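Local coordinates for protein tyrosine--tRNA ligase (PDB 2CYC) that probably attaches tyrosine to tRNA(Tyr) in two steps, first activating it with ATP to Tyr-AMP and then passing it to the acceptor end of the tRNA, at residues F98-G101 and M102-S105; W131-V134 and I135-K139; E159-D162 and F163-I167. One frame throughout, in Å; residues are numbered along the deposited sequence.

Interaction 1. Residues F98-G101 and M102-S105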
loop_
_atom_site.group_PDB
_atom_site.type_symbol
_atom_site.label_atom_id
_atom_site.label_comp_id
_atom_site.label_asym_id
_atom_site.label_seq_id
_atom_site.Cartn_x
_atom_site.Cartn_y
_atom_site.Cartn_z
ATOM N N PHE A 98 13.054 16.414 17.961
ATOM C CA PHE A 98 12.841 17.018 16.656
ATOM C C PHE A 98 11.914 18.220 16.638
ATOM O O PHE A 98 12.243 19.249 16.053
ATOM C CB PHE A 98 12.354 15.964 15.654
ATOM C CG PHE A 98 12.556 16.373 14.230
ATOM C CD1 PHE A 98 11.642 17.209 13.592
ATOM C CD2 PHE A 98 13.703 15.983 13.542
ATOM C CE1 PHE A 98 11.867 17.654 12.287
ATOM C CE2 PHE A 98 13.938 16.425 12.234
ATOM C CZ PHE A 98 13.014 17.262 11.610
ATOM N N LYS A 99 10.755 18.087 17.273
ATOM C CA LYS A 99 9.788 19.168 17.324
ATOM C C LYS A 99 10.414 20.452 17.840
ATOM O O LYS A 99 10.345 21.486 17.174
ATOM C CB LYS A 99 8.606 18.787 18.216
ATOM C CG LYS A 99 7.594 19.920 18.436
ATOM C CD LYS A 99 6.370 19.408 19.174
ATOM C CE LYS A 99 5.287 20.465 19.278
ATOM N NZ LYS A 99 5.749 21.609 20.099
ATOM N N VAL A 100 11.043 20.383 19.014
ATOM C CA VAL A 100 11.651 21.571 19.601
ATOM C C VAL A 100 12.870 22.049 18.810
ATOM O O VAL A 100 13.143 23.247 18.748
ATOM C CB VAL A 100 12.031 21.340 21.098
ATOM C CG1 VAL A 100 13.168 20.347 21.221
ATOM C CG2 VAL A 100 12.405 22.680 21.750
ATOM N N GLY A 101 13.599 21.120 18.200
ATOM C CA GLY A 101 14.747 21.512 17.401
ATOM C C GLY A 101 14.275 22.358 16.225
ATOM O O GLY A 101 14.905 23.349 15.867
ATOM N N MET A 102 13.155 21.968 15.620
ATOM C CA MET A 102 12.597 22.713 14.492
ATOM C C MET A 102 12.036 24.055 14.940
ATOM O O MET A 102 12.195 25.063 14.247
ATOM C CB MET A 102 11.489 21.905 13.806
ATOM C CG MET A 102 12.009 20.827 12.882
ATOM S SD MET A 102 12.964 21.527 11.510
ATOM C CE MET A 102 14.495 20.995 11.922
ATOM N N GLU A 103 11.371 24.063 16.095
ATOM C CA GLU A 103 10.807 25.299 16.625
ATOM C C GLU A 103 11.911 26.346 16.769
ATOM O O GLU A 103 11.733 27.500 16.378
ATOM C CB GLU A 103 10.137 25.053 17.986
ATOM C CG GLU A 103 8.739 24.467 17.893
ATOM C CD GLU A 103 8.189 23.973 19.233
ATOM O OE1 GLU A 103 6.959 23.822 19.343
ATOM O OE2 GLU A 103 8.973 23.719 20.167
ATOM N N LYS A 104 13.055 25.943 17.314
ATOM C CA LYS A 104 14.154 26.884 17.492
ATOM C C LYS A 104 14.815 27.267 16.167
ATOM O O LYS A 104 15.322 28.377 16.024
ATOM C CB LYS A 104 15.192 26.312 18.458
ATOM C CG LYS A 104 14.618 25.968 19.837
ATOM C CD LYS A 104 13.924 27.155 20.511
ATOM C CE LYS A 104 13.113 26.686 21.722
ATOM N NZ LYS A 104 12.373 27.785 22.422
ATOM N N SER A 105 14.810 26.357 15.196
ATOM C CA SER A 105 15.400 26.660 13.897
ATOM C C SER A 105 14.534 27.699 13.194
ATOM O O SER A 105 15.042 28.646 12.607
ATOM C CB SER A 105 15.494 25.402 13.038
ATOM O OG SER A 105 16.461 24.509 13.559
#

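Interaction 2. Residues W131-V134 and I135-K139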
loop_
_atom_site.group_PDB
_atom_site.type_symbol
_atom_site.label_atom_id
_atom_site.label_comp_id
_atom_site.label_asym_id
_atom_site.label_seq_id
_atom_site.Cartn_x
_atom_site.Cartn_y
_atom_site.Cartn_z
ATOM N N TRP A 131 -6.401 6.096 4.639
ATOM C CA TRP A 131 -5.941 4.979 3.816
ATOM C C TRP A 131 -6.812 4.737 2.593
ATOM O O TRP A 131 -6.343 4.219 1.566
ATOM C CB TRP A 131 -5.807 3.718 4.677
ATOM C CG TRP A 131 -4.646 3.868 5.625
ATOM C CD1 TRP A 131 -4.678 4.365 6.902
ATOM C CD2 TRP A 131 -3.264 3.699 5.300
ATOM N NE1 TRP A 131 -3.395 4.526 7.384
ATOM C CE2 TRP A 131 -2.510 4.124 6.419
ATOM C CE3 TRP A 131 -2.588 3.236 4.169
ATOM C CZ2 TRP A 131 -1.111 4.098 6.433
ATOM C CZ3 TRP A 131 -1.191 3.211 4.186
ATOM C CH2 TRP A 131 -0.473 3.639 5.308
ATOM N N GLN A 132 -8.078 5.130 2.680
ATOM C CA GLN A 132 -8.949 4.962 1.533
ATOM C C GLN A 132 -8.401 5.888 0.443
ATOM O O GLN A 132 -8.449 5.576 -0.746
ATOM C CB GLN A 132 -10.379 5.338 1.887
ATOM C CG GLN A 132 -11.345 5.251 0.701
ATOM C CD GLN A 132 -12.796 5.405 1.114
ATOM O OE1 GLN A 132 -13.126 6.232 1.966
ATOM N NE2 GLN A 132 -13.674 4.616 0.503
ATOM N N THR A 133 -7.861 7.024 0.863
ATOM C CA THR A 133 -7.288 7.977 -0.077
ATOM C C THR A 133 -5.919 7.486 -0.565
ATOM O O THR A 133 -5.521 7.770 -1.691
ATOM C CB THR A 133 -7.245 9.393 0.552
ATOM O OG1 THR A 133 -8.523 10.011 0.345
ATOM C CG2 THR A 133 -6.150 10.265 -0.062
ATOM N N VAL A 134 -5.202 6.728 0.258
ATOM C CA VAL A 134 -3.930 6.175 -0.205
ATOM C C VAL A 134 -4.286 5.253 -1.387
ATOM O O VAL A 134 -3.609 5.252 -2.423
ATOM C CB VAL A 134 -3.217 5.330 0.882
ATOM C CG1 VAL A 134 -2.118 4.492 0.235
ATOM C CG2 VAL A 134 -2.600 6.250 1.961
ATOM N N ILE A 135 -5.361 4.481 -1.223
ATOM C CA ILE A 135 -5.821 3.567 -2.270
ATOM C C ILE A 135 -6.278 4.349 -3.508
ATOM O O ILE A 135 -5.896 4.030 -4.631
ATOM C CB ILE A 135 -7.023 2.707 -1.802
ATOM C CG1 ILE A 135 -6.617 1.807 -0.633
ATOM C CG2 ILE A 135 -7.543 1.860 -2.964
ATOM C CD1 ILE A 135 -5.492 0.869 -0.956
ATOM N N ASP A 136 -7.107 5.365 -3.287
ATOM C CA ASP A 136 -7.636 6.188 -4.372
ATOM C C ASP A 136 -6.509 6.738 -5.243
ATOM O O ASP A 136 -6.576 6.708 -6.475
ATOM C CB ASP A 136 -8.461 7.337 -3.788
ATOM C CG ASP A 136 -9.189 8.136 -4.854
ATOM O OD1 ASP A 136 -9.585 7.539 -5.881
ATOM O OD2 ASP A 136 -9.380 9.354 -4.650
ATOM N N ILE A 137 -5.478 7.255 -4.588
ATOM C CA ILE A 137 -4.321 7.787 -5.281
ATOM C C ILE A 137 -3.585 6.651 -6.008
ATOM O O ILE A 137 -3.210 6.781 -7.176
ATOM C CB ILE A 137 -3.361 8.446 -4.272
ATOM C CG1 ILE A 137 -3.969 9.756 -3.765
ATOM C CG2 ILE A 137 -1.986 8.658 -4.905
ATOM C CD1 ILE A 137 -3.360 10.240 -2.430
ATOM N N SER A 138 -3.388 5.538 -5.310
ATOM C CA SER A 138 -2.671 4.404 -5.880
ATOM C C SER A 138 -3.311 3.842 -7.140
ATOM O O SER A 138 -2.637 3.196 -7.942
ATOM C CB SER A 138 -2.513 3.311 -4.831
ATOM O OG SER A 138 -1.666 3.769 -3.796
ATOM N N LYS A 139 -4.608 4.082 -7.305
ATOM C CA LYS A 139 -5.320 3.631 -8.498
ATOM C C LYS A 139 -4.915 4.473 -9.709
ATOM O O LYS A 139 -5.109 4.051 -10.847
ATOM C CB LYS A 139 -6.832 3.778 -8.323
ATOM C CG LYS A 139 -7.520 2.691 -7.542
ATOM C CD LYS A 139 -8.993 3.043 -7.394
ATOM C CE LYS A 139 -9.893 1.867 -7.707
ATOM N NZ LYS A 139 -9.767 1.411 -9.116
HETATM O O HOH W 1 -8.952 10.835 -2.565
#

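Interaction 3. Residues E159-D162 and F163-I167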
loop_
_atom_site.group_PDB
_atom_site.type_symbol
_atom_site.label_atom_id
_atom_site.label_comp_id
_atom_site.label_asym_id
_atom_site.label_seq_id
_atom_site.Cartn_x
_atom_site.Cartn_y
_atom_site.Cartn_z
ATOM N N GLU A 159 16.865 -5.259 -5.432
ATOM C CA GLU A 159 16.284 -6.541 -5.822
ATOM C C GLU A 159 15.318 -7.110 -4.782
ATOM O O GLU A 159 14.236 -7.589 -5.127
ATOM C CB GLU A 159 17.393 -7.569 -6.092
ATOM C CG GLU A 159 18.236 -7.291 -7.332
ATOM C CD GLU A 159 17.430 -7.360 -8.620
ATOM O OE1 GLU A 159 16.773 -8.396 -8.861
ATOM O OE2 GLU A 159 17.459 -6.378 -9.393
ATOM N N ALA A 160 15.703 -7.058 -3.513
ATOM C CA ALA A 160 14.859 -7.606 -2.459
ATOM C C ALA A 160 14.254 -6.555 -1.534
ATOM O O ALA A 160 14.126 -6.785 -0.331
ATOM C CB ALA A 160 15.655 -8.621 -1.642
ATOM N N ILE A 161 13.874 -5.410 -2.085
ATOM C CA ILE A 161 13.284 -4.361 -1.264
ATOM C C ILE A 161 11.924 -4.828 -0.734
ATOM O O ILE A 161 11.165 -5.484 -1.451
ATOM C CB ILE A 161 13.129 -3.058 -2.074
ATOM C CG1 ILE A 161 12.832 -1.893 -1.131
ATOM C CG2 ILE A 161 12.036 -3.216 -3.126
ATOM C CD1 ILE A 161 12.812 -0.551 -1.835
ATOM N N ASP A 162 11.625 -4.511 0.526
ATOM C CA ASP A 162 10.351 -4.914 1.115
ATOM C C ASP A 162 9.218 -4.070 0.534
ATOM O O ASP A 162 9.424 -2.925 0.118
ATOM C CB ASP A 162 10.386 -4.790 2.643
ATOM C CG ASP A 162 10.692 -3.380 3.112
ATOM O OD1 ASP A 162 11.884 -3.000 3.153
ATOM O OD2 ASP A 162 9.733 -2.652 3.437
ATOM N N PHE A 163 8.015 -4.631 0.519
ATOM C CA PHE A 163 6.891 -3.930 -0.067
ATOM C C PHE A 163 6.470 -2.639 0.622
ATOM O O PHE A 163 6.013 -1.706 -0.045
ATOM C CB PHE A 163 5.679 -4.862 -0.194
ATOM C CG PHE A 163 4.543 -4.256 -0.978
ATOM C CD1 PHE A 163 3.372 -3.864 -0.343
ATOM C CD2 PHE A 163 4.678 -4.019 -2.345
ATOM C CE1 PHE A 163 2.344 -3.236 -1.057
ATOM C CE2 PHE A 163 3.660 -3.392 -3.073
ATOM C CZ PHE A 163 2.487 -2.997 -2.424
ATOM N N ALA A 164 6.625 -2.575 1.941
ATOM C CA ALA A 164 6.226 -1.388 2.694
ATOM C C ALA A 164 6.888 -0.119 2.176
ATOM O O ALA A 164 6.271 0.946 2.193
ATOM C CB ALA A 164 6.536 -1.564 4.192
ATOM N N LYS A 165 8.136 -0.232 1.715
ATOM C CA LYS A 165 8.862 0.931 1.206
ATOM C C LYS A 165 8.242 1.510 -0.050
ATOM O O LYS A 165 8.388 2.704 -0.319
ATOM C CB LYS A 165 10.335 0.592 0.963
ATOM C CG LYS A 165 11.112 0.414 2.267
ATOM C CD LYS A 165 12.598 0.145 2.035
ATOM C CE LYS A 165 13.366 0.225 3.346
ATOM N NZ LYS A 165 12.778 -0.664 4.385
ATOM N N LEU A 166 7.549 0.667 -0.812
ATOM C CA LEU A 166 6.865 1.116 -2.028
ATOM C C LEU A 166 5.567 1.836 -1.639
ATOM O O LEU A 166 5.053 2.660 -2.391
ATOM C CB LEU A 166 6.540 -0.074 -2.940
ATOM C CG LEU A 166 7.641 -0.572 -3.888
ATOM C CD1 LEU A 166 7.938 0.511 -4.904
ATOM C CD2 LEU A 166 8.900 -0.928 -3.116
ATOM N N ILE A 167 5.027 1.519 -0.466
ATOM C CA ILE A 167 3.804 2.186 -0.024
ATOM C C ILE A 167 4.124 3.628 0.406
ATOM O O ILE A 167 3.338 4.552 0.186
ATOM C CB ILE A 167 3.155 1.417 1.154
ATOM C CG1 ILE A 167 2.767 0.005 0.691
ATOM C CG2 ILE A 167 1.926 2.181 1.680
ATOM C CD1 ILE A 167 2.266 -0.887 1.808
#

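Interaction 1. Residues F98-G101 and M102-S105
Phe98 meets Met102 one turn on along helix 87-108. Met102 CG lies obliquely to the ring, 3.2 Å from Phe98 CE1. Beyond it the methionine chain bends, and SD comes 4.9 Å from the centroid of the Phe98 ring, a Met-aromatic contact. Both side chains also touch Ile46 and Thr50. The Phe98 side chain lies about 8 Å from the bound tyrosine, behind the pocket rather than in its lining. Lys99 follows on another side. Its chain runs extended to CE and turns only at the end (chi4 -64°). This brings Lys99 NZ to 2.6 Å from Glu103 OE1 in a salt bridge; NZ meets OE1 from above the carboxylate plane. Lys99 also forms a cation-pi contact with Phe118. Val100 is packed by CG2 against Lys104 CE at 4.1 Å, and both residues lie against Tyr357 of helix 352-360. Gly101 has only its backbone to offer. Its O accepts from Ser105 N at 3.1 Å and from Ser105 OG at 3.0 Å, on opposite faces of the carbonyl plane. The serine hydroxyl is thus satisfied within its own helix. The chemistry is divided by face: Phe98 and Met102 are buried, while the Lys99-Glu103 ion pair and the Val100-Lys104 contact are partly exposed.

Interaction 2. Residues W131-V134 and I135-K139
Helix 128-138 belongs to the dimer interface of this class I synthetase, and the contact joins successive turns of it. Four successive i to i+4 backbone bonds run from Ile135 N to Trp131 O through Ser138 N to Val134 O. Ile135 CG1 lies 3.3 Å from Trp131 O, beside the first of these bonds. Thr133 and Ile137 meet as side chains one turn apart. Thr133 CG2 stands anti to its own N and touches Ile137 CD1 at 3.7 Å, the two chains lying aslant. The other branch of the threonine is polar. Thr133 OG1 is hydrogen-bonded to His207 ND1, and a water bridges it to Asp136. That water is 3.1 Å from Thr133 OG1 and donates to Asp136 OD2 at 2.6 Å. Asp136 OD2 also accepts from Arg205 N, so this polar side ties the helix to the loop holding Leu204 and Tyr206. A different face meets helix 164-178, where Val134 and Ile137 pack on Ala174. Helix 164-178 carries Tyr168, Gln172 and Asp175, which bind L-tyrosine, so the contact backs the pocket without lining it. Toward the second subunit, Trp131 stacks on Trp131 of the other copy, while its NE1 is hydrogen-bonded to Leu125 O of its own chain. Ile135 packs on Trp78 of that subunit, and Ser138 on its Phe163. The hydroxyl of Ser138 turns back into its own helix (chi1 -66°). Ser138 OG donates to Val134 O at 2.8 Å from above the carbonyl plane, on the face opposite to Ser138 N.

Interaction 3. Residues E159-D162 and F163-I167
Asp162 and Lys165 join at the start of helix 164-178, where the aspartate is the capping residue. Asp162 CG sits between its backbone N and carbonyl carbon (chi1 59°), which turns the carboxylate over the first turn. Its two oxygens divide the work. Asp162 OD1 takes Lys165 NZ at 2.8 Å on its syn lone pair, in a salt bridge. Asp162 OD2 accepts only weakly from Lys165 N, at 3.4 Å. The lysine chain crosses the aspartate at about a right angle, with Lys165 CD 3.4 Å from Asp162 OD1. Lys165 NZ has further partners in Asp81 OD2 and Ile79 O. Next to this polar knot, Ile161 CG1 packs on Lys165 CD at 3.8 Å, and Ile161 CG2 meets Leu166 CD2 at 3.9 Å. Leu166 continues inward to Val146 and Met147. Phe163 meets Phe163 of the second subunit. The loose side lies upstream, where Glu159 and Ala160 are exposed and Glu159 is poorly ordered. The Lys165 side chain lies about 5 Å from that of Tyr168, which binds L-tyrosine. A methionine in place of Lys165 would probably leave Asp162 and Asp81 without their shared positive mate. One ammonium gathers two carboxylates and a backbone carbonyl, which would be expected to offset the aspartates' charge and may steady the helix start.

All three are contacts between near neighbours in sequence. Interactions 1 and 2 each lie within one helix, while interaction 3 spans a loop and the start of helix 164-178, the helix that interaction 2 packs on. Interaction 2 is the most buried in its residues, interaction 1 is partly buried, and interaction 3 runs from a buried helix start to an exposed loop. Interactions 2 and 3 touch, with Trp131 CZ3 4.1 Å from Ile167 CG2, and both reach the second subunit. Interaction 1 stands apart, touching helices 48-63 and 352-360. Salt bridges mark interactions 1 and 3; interaction 2 has none between its segments, but apolar packing, backbone bonds and a water between threonine and aspartate.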